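Local coordinates for peptide amidase (Stenotrophomonas maltophilia, PDB 1M22), which probably hydrolyses amide bonds in peptide substrates, as a member of the amidase signature family of serine-dependent hydrolases, at residues A252-R257 with T466-P471; R272-G277 with L473-Y478; G316-A321 with Y436-V441; E399-A404 with D411-P416. All blocks are in the same frame, centred on the assembly; numbering follows the deposited sequence.

Contact 1 (A252-R257 with T466-P471); sequences ATMPGR and TAWSEP
T253 meets the indole of W468 at its edge, with OG1 near the ring plane and 4.0 Å from CZ2. The polar partner of this hydroxyl is A250 O, just before the segment, so it meets the tryptophan merely as a neighbour. M254 then climbs onto one face of the indole. Its CG sits 3.7 Å from the centroid of the W468 six-membered ring, a CH-pi contact 19° off the normal. With CG anti to the backbone N (chi1 180°) and the chain extended, SD continues obliquely past the rim, 4.5 Å from that centroid, as a Met-aromatic contact. The same sulfur lies over the guanidinium of R257, 3.4 Å above its plane. P255 covers the other half of the same indole face: its CD is 3.4 Å from the centroid of the W468 five-membered ring. R257 closes the segment and holds the loop down through the carbonyls of G207, L208 and T251. W468 itself occupies the third position of a type II turn from T466 to S469, with positive phi. This surface contact thus lays the loop between helix 231-241 and strand 275-279 against the turn joining strand 457-464 to helix 470-484.

Contact 2 (R272-G277 with L473-Y478); sequences RGKRIG and LIEMAY
K274 and M476 bring together the start of strand 275-279 and helix 470-484, a helix packed on the sheet of this alpha/beta fold. The lysine's aliphatic chain lies obliquely over the methionine, with K274 CG 3.9 Å from both CG and SD of M476. Bends at chi2 and chi4 carry the K274 chain across to the helix and bring NZ to E475. There the link is a salt bridge, but a weak one: K274 NZ to E475 OE1 is 3.4 Å. I276, next on the same side of the strand, reaches toward the M476 methyl end to end; the modelled approach is too short to be trusted in detail.

The second shell sets both charges in place. K274 NZ has its stronger partner in G270 O, while OE2 of E475 forms a salt bridge with R265 NE, so the pair across the contact is one link in a wider polar group at the partly exposed side. M476 also touches L271, and the buried I276 packs on V414 of the neighbouring strand. R275 starts off away from the helix, and its NH2 hydrogen-bonds to H408 O. Farther along the lysine, K274 CD still lies within 4.0 Å of M476 SD.

Contact 3 (G316-A321 with Y436-V441); sequences GAWAEA and YSAAAV
W318 stands at the third position of a type I turn, G316 to A319, that leads into helix 319-340, and it pushes its indole against the side of helix 436-442. All the packing across this contact is gathered on that one ring. V441 lies over one face: its CB is 4.3 Å from the centroid of the W318 five-membered ring, and its CG2 comes 3.6 Å from W318 CD1. At the far end of the indole, A438 approaches obliquely, with its CB 3.6 Å from W318 CH2. The opposite face is backed by the turn itself, where G316 N sits 3.5 Å above the ring plane of W318. A396 of helix 383-407 also touches the tryptophan, so the indole is buried.

The other side is much looser. A317, A319 and E320 are exposed and make no contact with helix 436-442; the CB of A319 points away from it.

The one polar link across the contact belongs to the ring edge and ties it to the neighbourhood of the active site. S437 OG also hydrogen-bonds to OD2 of D187, two residues before the nucleophile S189, whose side chain is about 11 Å from that of S437. A chi1 of 179° swings OG away from the S437 backbone N, and there it accepts W318 NE1-H at 3.0 Å. The N-H...O angle is 156°, with S437 OG tilted 16° out of the indole plane.

Contact 4 (E399-A404 with D411-P416); sequences EGIDAA and DALVAP
A404, whose methyl packs against L413, gives its backbone N to G400 O at 3.1 Å, a helical bond within an irregular part of helix 383-407, where the N of G400 and of A403 lack bonds to the preceding turn. The helix widens at 399-401 into a pi-type turn; I401 closes it, and A404 follows with its CB toward the strand. The contact across is wholly apolar. The isobutyl end of L413 meets the methyl of A404 with both branches, CD1 and CD2 each 4.1 Å from A404 CB. CD1 also approaches I401, 4.2 Å from its CG2, the two side chains slanting past each other. L413 CG is anti to the carbonyl carbon (chi1 -57°), and its branches reach the helix from there. These are ordinary van der Waals distances, and all three residues are buried.

Around them, Y444 packs on I401 and P313 on A404, while D402, whose CB points away from the strand, hydrogen-bonds to Y444 and T466. A412 turns away from helix 383-407 and touches L473 of helix 470-484, whereas L413 faces helix 383-407. Helices on both faces of the strand fit the layered architecture of amidase signature enzymes, a large mixed sheet between layers of helices.

In the fold
Contacts 2 and 4, with centres about 13 Å apart, share the sheet: strands 275-279 and 412-416 are parallel neighbours, joined by bonds such as G277 O to V414 N at 2.9 Å. Contacts 3 and 4 are equally close, and I401 CD1 packs on the backbone of A438 and A439. Contact 1, at the surface, has its centre about 17 Å from those of contacts 2 and 4, yet shares helix 470-484 with contact 2 and reaches contact 4 through T466 OG1 and D402 OD1. Along the chain contact 4 nests inside contact 3, which nests inside both contacts 1 and 2, and these two cross. Contacts 2 and 4 pack helices on neighbouring strands; contacts 1 and 3 join surrounding loops and helices.

Contact 1 (A252-R257 with T466-P471)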
loop_
_atom_site.group_PDB
_atom_site.type_symbol
_atom_site.label_atom_id
_atom_site.label_comp_id
_atom_site.label_asym_id
_atom_site.label_seq_id
_atom_site.Cartn_x
_atom_site.Cartn_y
_atom_site.Cartn_z
ATOM N N ALA A 252 -11.500 -10.105 13.939
ATOM C CA ALA A 252 -12.038 -10.442 15.252
ATOM C C ALA A 252 -10.917 -10.748 16.246
ATOM O O ALA A 252 -11.167 -10.909 17.442
ATOM C CB ALA A 252 -12.975 -11.640 15.140
ATOM N N THR A 253 -9.684 -10.822 15.753
ATOM C CA THR A 253 -8.536 -11.129 16.604
ATOM C C THR A 253 -7.906 -9.899 17.246
ATOM O O THR A 253 -6.989 -10.021 18.057
ATOM C CB THR A 253 -7.426 -11.856 15.815
ATOM O OG1 THR A 253 -6.818 -10.945 14.890
ATOM C CG2 THR A 253 -8.001 -13.040 15.053
ATOM N N MET A 254 -8.389 -8.715 16.886
ATOM C CA MET A 254 -7.832 -7.493 17.444
ATOM C C MET A 254 -8.250 -7.254 18.889
ATOM O O MET A 254 -9.437 -7.258 19.212
ATOM C CB MET A 254 -8.232 -6.287 16.598
ATOM C CG MET A 254 -7.680 -4.984 17.137
ATOM S SD MET A 254 -8.087 -3.585 16.101
ATOM C CE MET A 254 -7.045 -2.324 16.838
ATOM N N PRO A 255 -7.269 -7.043 19.780
ATOM C CA PRO A 255 -7.552 -6.798 21.196
ATOM C C PRO A 255 -8.007 -5.365 21.456
ATOM O O PRO A 255 -7.397 -4.411 20.972
ATOM C CB PRO A 255 -6.220 -7.115 21.866
ATOM C CG PRO A 255 -5.233 -6.646 20.847
ATOM C CD PRO A 255 -5.817 -7.172 19.552
ATOM N N GLY A 256 -9.088 -5.229 22.216
ATOM C CA GLY A 256 -9.613 -3.918 22.552
ATOM C C GLY A 256 -9.781 -2.941 21.405
ATOM O O GLY A 256 -9.295 -1.812 21.475
ATOM N N ARG A 257 -10.466 -3.362 20.346
ATOM C CA ARG A 257 -10.692 -2.475 19.212
ATOM C C ARG A 257 -11.716 -1.428 19.629
ATOM O O ARG A 257 -12.672 -1.733 20.344
ATOM C CB ARG A 257 -11.229 -3.251 18.007
ATOM C CG ARG A 257 -11.460 -2.378 16.773
ATOM C CD ARG A 257 -12.324 -3.086 15.738
ATOM N NE ARG A 257 -11.678 -4.263 15.162
ATOM C CZ ARG A 257 -10.823 -4.234 14.142
ATOM N NH1 ARG A 257 -10.499 -3.082 13.570
ATOM N NH2 ARG A 257 -10.306 -5.366 13.688
ATOM N N THR A 466 5.483 -4.081 16.711
ATOM C CA THR A 466 4.783 -5.327 16.979
ATOM C C THR A 466 3.298 -5.167 16.645
ATOM O O THR A 466 2.833 -4.072 16.328
ATOM C CB THR A 466 4.961 -5.767 18.452
ATOM O OG1 THR A 466 4.498 -7.115 18.603
ATOM C CG2 THR A 466 4.179 -4.857 19.390
ATOM N N ALA A 467 2.554 -6.264 16.708
ATOM C CA ALA A 467 1.135 -6.229 16.396
ATOM C C ALA A 467 0.378 -5.129 17.137
ATOM O O ALA A 467 0.594 -4.901 18.329
ATOM C CB ALA A 467 0.502 -7.586 16.701
ATOM N N TRP A 468 -0.496 -4.444 16.403
ATOM C CA TRP A 468 -1.361 -3.394 16.938
ATOM C C TRP A 468 -0.667 -2.124 17.421
ATOM O O TRP A 468 -1.270 -1.324 18.137
ATOM C CB TRP A 468 -2.230 -3.979 18.063
ATOM C CG TRP A 468 -2.800 -5.334 17.720
ATOM C CD1 TRP A 468 -2.520 -6.523 18.338
ATOM C CD2 TRP A 468 -3.698 -5.646 16.645
ATOM N NE1 TRP A 468 -3.183 -7.552 17.713
ATOM C CE2 TRP A 468 -3.913 -7.043 16.670
ATOM C CE3 TRP A 468 -4.341 -4.880 15.661
ATOM C CZ2 TRP A 468 -4.745 -7.692 15.750
ATOM C CZ3 TRP A 468 -5.169 -5.527 14.745
ATOM C CH2 TRP A 468 -5.361 -6.919 14.798
ATOM N N SER A 469 0.582 -1.915 17.010
ATOM C CA SER A 469 1.323 -0.728 17.433
ATOM C C SER A 469 1.183 0.475 16.497
ATOM O O SER A 469 1.992 1.402 16.560
ATOM C CB SER A 469 2.810 -1.068 17.609
ATOM O OG SER A 469 3.415 -1.431 16.382
ATOM N N GLU A 470 0.159 0.478 15.645
ATOM C CA GLU A 470 -0.042 1.597 14.723
ATOM C C GLU A 470 -0.058 2.966 15.404
ATOM O O GLU A 470 0.532 3.912 14.894
ATOM C CB GLU A 470 -1.339 1.434 13.922
ATOM C CG GLU A 470 -1.335 0.297 12.913
ATOM C CD GLU A 470 -1.667 -1.043 13.529
ATOM O OE1 GLU A 470 -2.022 -1.100 14.730
ATOM O OE2 GLU A 470 -1.587 -2.043 12.799
ATOM N N PRO A 471 -0.743 3.097 16.554
ATOM C CA PRO A 471 -0.758 4.414 17.206
ATOM C C PRO A 471 0.652 4.935 17.487
ATOM O O PRO A 471 0.967 6.093 17.204
ATOM C CB PRO A 471 -1.541 4.154 18.490
ATOM C CG PRO A 471 -2.492 3.057 18.086
ATOM C CD PRO A 471 -1.603 2.139 17.276
#

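Contact 2 (R272-G277 with L473-Y478)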
loop_
_atom_site.group_PDB
_atom_site.type_symbol
_atom_site.label_atom_id
_atom_site.label_comp_id
_atom_site.label_asym_id
_atom_site.label_seq_id
_atom_site.Cartn_x
_atom_site.Cartn_y
_atom_site.Cartn_z
ATOM N N ARG A 272 9.880 11.623 21.694
ATOM C CA ARG A 272 10.407 11.839 23.037
ATOM C C ARG A 272 10.295 10.599 23.912
ATOM O O ARG A 272 9.207 10.067 24.104
ATOM C CB ARG A 272 9.669 12.993 23.709
ATOM C CG ARG A 272 10.220 14.357 23.382
ATOM C CD ARG A 272 11.602 14.549 23.987
ATOM N NE ARG A 272 11.792 15.902 24.503
ATOM C CZ ARG A 272 11.091 16.425 25.506
ATOM N NH1 ARG A 272 10.149 15.709 26.105
ATOM N NH2 ARG A 272 11.331 17.665 25.911
ATOM N N GLY A 273 11.429 10.148 24.438
ATOM C CA GLY A 273 11.433 8.982 25.302
ATOM C C GLY A 273 11.362 7.643 24.591
ATOM O O GLY A 273 11.430 6.596 25.233
ATOM N N LYS A 274 11.228 7.664 23.270
ATOM C CA LYS A 274 11.145 6.424 22.511
ATOM C C LYS A 274 12.514 5.785 22.334
ATOM O O LYS A 274 13.542 6.452 22.426
ATOM C CB LYS A 274 10.533 6.677 21.130
ATOM C CG LYS A 274 9.093 7.163 21.137
ATOM C CD LYS A 274 8.152 6.140 21.757
ATOM C CE LYS A 274 6.701 6.440 21.403
ATOM N NZ LYS A 274 6.291 7.824 21.770
ATOM N N ARG A 275 12.510 4.481 22.084
ATOM C CA ARG A 275 13.736 3.729 21.867
ATOM C C ARG A 275 13.593 3.036 20.520
ATOM O O ARG A 275 12.626 2.312 20.277
ATOM C CB ARG A 275 13.944 2.717 22.998
ATOM C CG ARG A 275 14.200 3.375 24.355
ATOM C CD ARG A 275 14.324 2.341 25.466
ATOM N NE ARG A 275 15.384 1.380 25.182
ATOM C CZ ARG A 275 16.683 1.637 25.288
ATOM N NH1 ARG A 275 17.098 2.834 25.685
ATOM N NH2 ARG A 275 17.567 0.702 24.971
ATOM N N ILE A 276 14.564 3.271 19.644
ATOM C CA ILE A 276 14.535 2.727 18.295
ATOM C C ILE A 276 15.767 1.904 17.952
ATOM O O ILE A 276 16.889 2.264 18.308
ATOM C CB ILE A 276 14.422 3.876 17.266
ATOM C CG1 ILE A 276 13.105 4.621 17.465
ATOM C CG2 ILE A 276 14.543 3.339 15.847
ATOM C CD1 ILE A 276 12.964 5.853 16.588
ATOM N N GLY A 277 15.544 0.798 17.251
ATOM C CA GLY A 277 16.642 -0.040 16.824
ATOM C C GLY A 277 16.885 0.147 15.334
ATOM O O GLY A 277 15.984 -0.081 14.522
ATOM N N LEU A 473 3.541 3.841 16.096
ATOM C CA LEU A 473 4.303 4.014 14.865
ATOM C C LEU A 473 3.959 5.336 14.197
ATOM O O LEU A 473 4.831 6.012 13.659
ATOM C CB LEU A 473 4.042 2.864 13.891
ATOM C CG LEU A 473 4.625 1.503 14.272
ATOM C CD1 LEU A 473 4.383 0.517 13.135
ATOM C CD2 LEU A 473 6.119 1.631 14.547
ATOM N N ILE A 474 2.684 5.706 14.236
ATOM C CA ILE A 474 2.258 6.960 13.634
ATOM C C ILE A 474 2.851 8.151 14.386
ATOM O O ILE A 474 3.318 9.107 13.764
ATOM C CB ILE A 474 0.718 7.052 13.591
ATOM C CG1 ILE A 474 0.194 6.095 12.517
ATOM C CG2 ILE A 474 0.277 8.485 13.294
ATOM C CD1 ILE A 474 -1.314 5.937 12.494
ATOM N N GLU A 475 2.845 8.093 15.717
ATOM C CA GLU A 475 3.413 9.174 16.525
ATOM C C GLU A 475 4.877 9.387 16.160
ATOM O O GLU A 475 5.330 10.518 15.974
ATOM C CB GLU A 475 3.377 8.849 18.022
ATOM C CG GLU A 475 2.032 8.544 18.630
ATOM C CD GLU A 475 2.140 8.331 20.132
ATOM O OE1 GLU A 475 3.073 7.616 20.568
ATOM O OE2 GLU A 475 1.296 8.872 20.875
ATOM N N MET A 476 5.623 8.289 16.087
ATOM C CA MET A 476 7.043 8.356 15.778
ATOM C C MET A 476 7.322 8.823 14.356
ATOM O O MET A 476 8.188 9.674 14.131
ATOM C CB MET A 476 7.682 6.990 16.041
ATOM C CG MET A 476 7.647 6.614 17.521
ATOM S SD MET A 476 8.355 5.008 17.926
ATOM C CE MET A 476 10.013 5.333 17.751
ATOM N N ALA A 477 6.582 8.274 13.399
ATOM C CA ALA A 477 6.749 8.639 11.999
ATOM C C ALA A 477 6.389 10.106 11.773
ATOM O O ALA A 477 7.067 10.814 11.033
ATOM C CB ALA A 477 5.885 7.739 11.123
ATOM N N TYR A 478 5.318 10.562 12.412
ATOM C CA TYR A 478 4.897 11.950 12.274
ATOM C C TYR A 478 5.957 12.889 12.850
ATOM O O TYR A 478 6.312 13.893 12.233
ATOM C CB TYR A 478 3.570 12.173 12.998
ATOM C CG TYR A 478 3.050 13.587 12.899
ATOM C CD1 TYR A 478 2.490 14.066 11.715
ATOM C CD2 TYR A 478 3.121 14.453 13.991
ATOM C CE1 TYR A 478 2.011 15.371 11.620
ATOM C CE2 TYR A 478 2.645 15.761 13.906
ATOM C CZ TYR A 478 2.092 16.211 12.719
ATOM O OH TYR A 478 1.613 17.500 12.621
#

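Contact 3 (G316-A321 with Y436-V441)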
loop_
_atom_site.group_PDB
_atom_site.type_symbol
_atom_site.label_atom_id
_atom_site.label_comp_id
_atom_site.label_asym_id
_atom_site.label_seq_id
_atom_site.Cartn_x
_atom_site.Cartn_y
_atom_site.Cartn_z
ATOM N N GLY A 316 15.313 -13.193 7.235
ATOM C CA GLY A 316 15.157 -13.978 6.019
ATOM C C GLY A 316 15.025 -15.483 6.170
ATOM O O GLY A 316 14.869 -16.190 5.173
ATOM N N ALA A 317 15.071 -15.983 7.400
ATOM C CA ALA A 317 14.973 -17.423 7.640
ATOM C C ALA A 317 13.618 -18.005 7.244
ATOM O O ALA A 317 13.479 -19.214 7.065
ATOM C CB ALA A 317 15.254 -17.723 9.108
ATOM N N TRP A 318 12.627 -17.133 7.100
ATOM C CA TRP A 318 11.268 -17.534 6.751
ATOM C C TRP A 318 10.992 -17.591 5.249
ATOM O O TRP A 318 9.886 -17.925 4.840
ATOM C CB TRP A 318 10.287 -16.554 7.391
ATOM C CG TRP A 318 10.560 -15.136 6.982
ATOM C CD1 TRP A 318 10.267 -14.552 5.778
ATOM C CD2 TRP A 318 11.241 -14.141 7.752
ATOM N NE1 TRP A 318 10.724 -13.256 5.757
ATOM C CE2 TRP A 318 11.327 -12.979 6.954
ATOM C CE3 TRP A 318 11.788 -14.119 9.043
ATOM C CZ2 TRP A 318 11.940 -11.804 7.406
ATOM C CZ3 TRP A 318 12.397 -12.951 9.491
ATOM C CH2 TRP A 318 12.467 -11.810 8.674
ATOM N N ALA A 319 11.989 -17.266 4.433
ATOM C CA ALA A 319 11.820 -17.248 2.982
ATOM C C ALA A 319 11.127 -18.470 2.377
ATOM O O ALA A 319 10.136 -18.336 1.658
ATOM C CB ALA A 319 13.170 -17.035 2.307
ATOM N N GLU A 320 11.652 -19.659 2.658
ATOM C CA GLU A 320 11.084 -20.890 2.118
ATOM C C GLU A 320 9.664 -21.158 2.612
ATOM O O GLU A 320 8.783 -21.519 1.830
ATOM C CB GLU A 320 11.992 -22.073 2.466
ATOM C CG GLU A 320 11.508 -23.411 1.941
ATOM C CD GLU A 320 12.544 -24.507 2.103
ATOM O OE1 GLU A 320 12.992 -24.745 3.246
ATOM O OE2 GLU A 320 12.909 -25.131 1.086
ATOM N N ALA A 321 9.446 -20.984 3.911
ATOM C CA ALA A 321 8.129 -21.206 4.495
ATOM C C ALA A 321 7.113 -20.231 3.909
ATOM O O ALA A 321 5.966 -20.600 3.646
ATOM C CB ALA A 321 8.195 -21.047 6.013
ATOM N N TYR A 436 11.607 -5.045 5.341
ATOM C CA TYR A 436 10.146 -4.995 5.400
ATOM C C TYR A 436 9.436 -6.346 5.332
ATOM O O TYR A 436 8.279 -6.459 5.738
ATOM C CB TYR A 436 9.596 -4.063 4.310
ATOM C CG TYR A 436 9.956 -4.458 2.897
ATOM C CD1 TYR A 436 9.363 -5.564 2.285
ATOM C CD2 TYR A 436 10.901 -3.732 2.172
ATOM C CE1 TYR A 436 9.707 -5.937 0.986
ATOM C CE2 TYR A 436 11.250 -4.097 0.876
ATOM C CZ TYR A 436 10.651 -5.199 0.290
ATOM O OH TYR A 436 11.007 -5.572 -0.986
ATOM N N SER A 437 10.117 -7.369 4.831
ATOM C CA SER A 437 9.504 -8.687 4.742
ATOM C C SER A 437 9.139 -9.217 6.127
ATOM O O SER A 437 8.167 -9.955 6.279
ATOM C CB SER A 437 10.449 -9.672 4.053
ATOM O OG SER A 437 9.865 -10.964 3.974
ATOM N N ALA A 438 9.920 -8.842 7.135
ATOM C CA ALA A 438 9.656 -9.298 8.495
ATOM C C ALA A 438 8.257 -8.879 8.945
ATOM O O ALA A 438 7.500 -9.687 9.478
ATOM C CB ALA A 438 10.704 -8.741 9.453
ATOM N N ALA A 439 7.912 -7.614 8.732
ATOM C CA ALA A 439 6.596 -7.136 9.131
ATOM C C ALA A 439 5.497 -7.807 8.311
ATOM O O ALA A 439 4.453 -8.185 8.842
ATOM C CB ALA A 439 6.518 -5.619 8.977
ATOM N N ALA A 440 5.732 -7.959 7.014
ATOM C CA ALA A 440 4.744 -8.590 6.152
ATOM C C ALA A 440 4.449 -10.031 6.573
ATOM O O ALA A 440 3.290 -10.432 6.684
ATOM C CB ALA A 440 5.219 -8.553 4.697
ATOM N N VAL A 441 5.502 -10.803 6.816
ATOM C CA VAL A 441 5.340 -12.201 7.197
ATOM C C VAL A 441 4.788 -12.365 8.615
ATOM O O VAL A 441 4.018 -13.286 8.887
ATOM C CB VAL A 441 6.682 -12.946 7.031
ATOM C CG1 VAL A 441 6.560 -14.388 7.500
ATOM C CG2 VAL A 441 7.100 -12.901 5.561
#

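Contact 4 (E399-A404 with D411-P416)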
loop_
_atom_site.group_PDB
_atom_site.type_symbol
_atom_site.label_atom_id
_atom_site.label_comp_id
_atom_site.label_asym_id
_atom_site.label_seq_id
_atom_site.Cartn_x
_atom_site.Cartn_y
_atom_site.Cartn_z
ATOM N N GLU A 399 9.928 -14.599 17.252
ATOM C CA GLU A 399 11.363 -14.833 17.261
ATOM C C GLU A 399 12.138 -13.931 16.305
ATOM O O GLU A 399 13.341 -14.107 16.106
ATOM C CB GLU A 399 11.634 -16.310 16.954
ATOM C CG GLU A 399 11.206 -17.237 18.090
ATOM C CD GLU A 399 11.175 -18.703 17.697
ATOM O OE1 GLU A 399 11.977 -19.113 16.834
ATOM O OE2 GLU A 399 10.353 -19.450 18.268
ATOM N N GLY A 400 11.441 -12.955 15.731
ATOM C CA GLY A 400 12.066 -12.021 14.811
ATOM C C GLY A 400 11.935 -10.598 15.320
ATOM O O GLY A 400 12.730 -10.147 16.145
ATOM N N ILE A 401 10.920 -9.889 14.835
ATOM C CA ILE A 401 10.691 -8.515 15.257
ATOM C C ILE A 401 10.543 -8.396 16.777
ATOM O O ILE A 401 11.157 -7.528 17.400
ATOM C CB ILE A 401 9.426 -7.935 14.576
ATOM C CG1 ILE A 401 9.709 -7.677 13.091
ATOM C CG2 ILE A 401 8.983 -6.655 15.283
ATOM C CD1 ILE A 401 8.466 -7.343 12.275
ATOM N N ASP A 402 9.740 -9.270 17.379
ATOM C CA ASP A 402 9.534 -9.192 18.822
ATOM C C ASP A 402 10.801 -9.475 19.619
ATOM O O ASP A 402 11.020 -8.878 20.671
ATOM C CB ASP A 402 8.417 -10.139 19.262
ATOM C CG ASP A 402 7.069 -9.747 18.694
ATOM O OD1 ASP A 402 6.802 -8.532 18.567
ATOM O OD2 ASP A 402 6.272 -10.656 18.386
ATOM N N ALA A 403 11.637 -10.381 19.123
ATOM C CA ALA A 403 12.879 -10.698 19.817
ATOM C C ALA A 403 13.801 -9.480 19.812
ATOM O O ALA A 403 14.448 -9.175 20.813
ATOM C CB ALA A 403 13.568 -11.885 19.150
ATOM N N ALA A 404 13.859 -8.778 18.684
ATOM C CA ALA A 404 14.701 -7.592 18.581
ATOM C C ALA A 404 14.163 -6.473 19.470
ATOM O O ALA A 404 14.928 -5.789 20.149
ATOM C CB ALA A 404 14.777 -7.126 17.131
ATOM N N ASP A 411 10.766 0.430 20.915
ATOM C CA ASP A 411 9.404 0.751 20.512
ATOM C C ASP A 411 9.203 0.461 19.034
ATOM O O ASP A 411 8.086 0.213 18.588
ATOM C CB ASP A 411 9.110 2.226 20.765
ATOM C CG ASP A 411 9.105 2.563 22.229
ATOM O OD1 ASP A 411 10.074 3.187 22.711
ATOM O OD2 ASP A 411 8.126 2.184 22.898
ATOM N N ALA A 412 10.293 0.503 18.279
ATOM C CA ALA A 412 10.229 0.251 16.850
ATOM C C ALA A 412 11.602 -0.046 16.281
ATOM O O ALA A 412 12.633 0.205 16.915
ATOM C CB ALA A 412 9.628 1.457 16.131
ATOM N N LEU A 413 11.594 -0.601 15.076
ATOM C CA LEU A 413 12.810 -0.908 14.345
ATOM C C LEU A 413 12.740 -0.025 13.107
ATOM O O LEU A 413 11.662 0.170 12.543
ATOM C CB LEU A 413 12.830 -2.379 13.925
ATOM C CG LEU A 413 12.705 -3.389 15.067
ATOM C CD1 LEU A 413 12.624 -4.801 14.510
ATOM C CD2 LEU A 413 13.897 -3.249 15.998
ATOM N N VAL A 414 13.873 0.529 12.698
ATOM C CA VAL A 414 13.901 1.366 11.506
ATOM C C VAL A 414 15.044 0.966 10.588
ATOM O O VAL A 414 16.024 0.351 11.017
ATOM C CB VAL A 414 14.038 2.869 11.844
ATOM C CG1 VAL A 414 12.886 3.308 12.729
ATOM C CG2 VAL A 414 15.377 3.142 12.505
ATOM N N ALA A 415 14.906 1.318 9.316
ATOM C CA ALA A 415 15.912 1.000 8.315
ATOM C C ALA A 415 15.496 1.639 7.008
ATOM O O ALA A 415 14.361 2.092 6.866
ATOM C CB ALA A 415 15.991 -0.513 8.126
ATOM N N PRO A 416 16.422 1.722 6.043
ATOM C CA PRO A 416 16.020 2.311 4.764
ATOM C C PRO A 416 15.001 1.292 4.248
ATOM O O PRO A 416 15.169 0.091 4.465
ATOM C CB PRO A 416 17.307 2.276 3.943
ATOM C CG PRO A 416 18.388 2.328 4.981
ATOM C CD PRO A 416 17.862 1.415 6.062
#